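Local coordinates for beta-lactamase/D-alanine Carboxypeptidase (Yersinia pestis, PDB 3RJU), which probably hydrolyses beta-lactams or trims D-alanine from peptidoglycan peptides, at residues 66-71 and 169-174. Numbering follows the deposited sequence.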
loop_
_atom_site.group_PDB
_atom_site.type_symbol
_atom_site.label_atom_id
_atom_site.label_comp_id
_atom_site.label_asym_id
_atom_site.label_seq_id
_atom_site.Cartn_x
_atom_site.Cartn_y
_atom_site.Cartn_z
ATOM N N LEU A 66 -0.045 -2.733 2.458
ATOM C CA LEU A 66 0.989 -2.859 3.508
ATOM C C LEU A 66 0.370 -2.876 4.897
ATOM O O LEU A 66 0.862 -3.545 5.807
ATOM C CB LEU A 66 2.007 -1.716 3.418
ATOM C CG LEU A 66 2.692 -1.535 2.053
ATOM C CD1 LEU A 66 3.724 -0.407 2.163
ATOM C CD2 LEU A 66 3.331 -2.851 1.615
HETATM N N MSE A 67 -0.714 -2.131 5.063
HETATM C CA MSE A 67 -1.424 -2.135 6.341
HETATM C C MSE A 67 -2.226 -3.429 6.545
HETATM O O MSE A 67 -2.315 -3.933 7.659
HETATM C CB MSE A 67 -2.312 -0.889 6.461
HETATM C CG MSE A 67 -1.476 0.391 6.465
HETATM SE SE MSE A 67 -2.474 2.009 6.696
HETATM C CE MSE A 67 -1.034 3.290 6.296
ATOM N N THR A 68 -2.821 -3.958 5.485
ATOM C CA THR A 68 -3.498 -5.253 5.591
ATOM C C THR A 68 -2.501 -6.319 6.021
ATOM O O THR A 68 -2.769 -7.092 6.936
ATOM C CB THR A 68 -4.133 -5.651 4.265
ATOM O OG1 THR A 68 -4.841 -4.510 3.748
ATOM C CG2 THR A 68 -5.097 -6.822 4.455
ATOM N N SER A 69 -1.339 -6.360 5.375
ATOM C CA SER A 69 -0.308 -7.318 5.800
ATOM C C SER A 69 0.206 -7.046 7.211
ATOM O O SER A 69 0.499 -7.985 7.965
ATOM C CB SER A 69 0.832 -7.382 4.779
ATOM O OG SER A 69 0.411 -8.181 3.677
ATOM N N GLU A 70 0.302 -5.768 7.584
ATOM C CA GLU A 70 0.683 -5.414 8.952
ATOM C C GLU A 70 -0.283 -6.031 9.966
ATOM O O GLU A 70 0.127 -6.643 10.955
ATOM C CB GLU A 70 0.704 -3.887 9.152
ATOM C CG GLU A 70 0.919 -3.507 10.634
ATOM C CD GLU A 70 1.161 -2.041 10.895
ATOM O OE1 GLU A 70 0.941 -1.251 9.998
ATOM O OE2 GLU A 70 1.539 -1.680 12.043
ATOM N N ILE A 71 -1.575 -5.855 9.719
ATOM C CA ILE A 71 -2.598 -6.434 10.578
ATOM C C ILE A 71 -2.507 -7.957 10.619
ATOM O O ILE A 71 -2.602 -8.553 11.700
ATOM C CB ILE A 71 -4.003 -5.937 10.180
ATOM C CG1 ILE A 71 -4.100 -4.437 10.487
ATOM C CG2 ILE A 71 -5.112 -6.722 10.914
ATOM C CD1 ILE A 71 -5.331 -3.769 9.918
ATOM N N ASP A 169 -11.155 -9.535 4.812
ATOM C CA ASP A 169 -12.361 -10.235 5.281
ATOM C C ASP A 169 -11.980 -11.346 6.275
ATOM O O ASP A 169 -12.639 -11.542 7.320
ATOM C CB ASP A 169 -13.123 -10.882 4.122
ATOM C CG ASP A 169 -13.614 -9.873 3.070
ATOM O OD1 ASP A 169 -13.711 -8.651 3.351
ATOM O OD2 ASP A 169 -13.915 -10.321 1.942
ATOM N N ALA A 170 -10.937 -12.094 5.929
ATOM C CA ALA A 170 -10.512 -13.219 6.751
ATOM C C ALA A 170 -9.996 -12.722 8.094
ATOM O O ALA A 170 -10.292 -13.303 9.145
ATOM C CB ALA A 170 -9.427 -14.018 6.020
ATOM N N LEU A 171 -9.214 -11.644 8.058
ATOM C CA LEU A 171 -8.637 -11.087 9.271
ATOM C C LEU A 171 -9.731 -10.583 10.215
ATOM O O LEU A 171 -9.668 -10.790 11.437
ATOM C CB LEU A 171 -7.666 -9.964 8.930
ATOM C CG LEU A 171 -6.461 -10.396 8.091
ATOM C CD1 LEU A 171 -5.581 -9.177 7.789
ATOM C CD2 LEU A 171 -5.639 -11.491 8.815
ATOM N N SER A 172 -10.737 -9.932 9.636
ATOM C CA SER A 172 -11.901 -9.473 10.396
ATOM C C SER A 172 -12.633 -10.656 11.042
ATOM O O SER A 172 -13.022 -10.596 12.230
ATOM C CB SER A 172 -12.847 -8.701 9.473
ATOM O OG SER A 172 -14.064 -8.371 10.141
ATOM N N ARG A 173 -12.846 -11.718 10.265
ATOM C CA ARG A 173 -13.527 -12.900 10.803
ATOM C C ARG A 173 -12.707 -13.521 11.935
ATOM O O ARG A 173 -13.253 -13.853 12.979
ATOM C CB ARG A 173 -13.792 -13.927 9.697
ATOM C CG ARG A 173 -14.374 -15.261 10.165
ATOM C CD ARG A 173 -15.805 -15.100 10.626
ATOM N NE ARG A 173 -16.660 -14.590 9.559
ATOM C CZ ARG A 173 -17.934 -14.228 9.723
ATOM N NH1 ARG A 173 -18.512 -14.327 10.919
ATOM N NH2 ARG A 173 -18.634 -13.765 8.690
ATOM N N ALA A 174 -11.398 -13.664 11.727
ATOM C CA ALA A 174 -10.515 -14.264 12.729
ATOM C C ALA A 174 -10.529 -13.470 14.038
ATOM O O ALA A 174 -10.585 -14.045 15.141
ATOM C CB ALA A 174 -9.090 -14.359 12.180
#
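Two helical turns face each other with their backbones well apart, the nearest pair of CA atoms, I71 CA and L171 CA, being 7.7 Å from one another. The contact lies in the helical part of the serine beta-lactamase/penicillin-binding-protein fold and joins helix 64-77 to helix 162-175. The first helix begins at what is probably the SxxK motif of this family. The contact is small, with 116 Å² buried in all.

L171 carries the contact. Its CB points toward helix 64-77, and one branch of the isobutyl group, CD1, does all the touching. The side chain is extended: CG lies anti to the carbonyl carbon (chi1 -62°) and CD1 continues the chain anti to CA. This carries the methyl across to the backbone of the other helix. There CD1 sits 3.6 Å from T68 O, a van der Waals contact with a carbonyl oxygen.

Two methyls of helix 64-77, one turn apart, complete the seat. The first is I71 CG2, 4.0 Å from L171 CD1. In I71 CG2 stands anti to the backbone N, and since the CB of this residue points at helix 162-175, the torsion brings the methyl to L171 CD1. I71 also packs on Y179 and I187 of helix 179-191, so a third helix borders this buried site.

The second methyl belongs to T68, which is divided between two environments. Its OG1 is hydrogen-bonded to G225 O and T64 O, while its CG2 joins the apolar contact, 4.1 Å from L171 CD1.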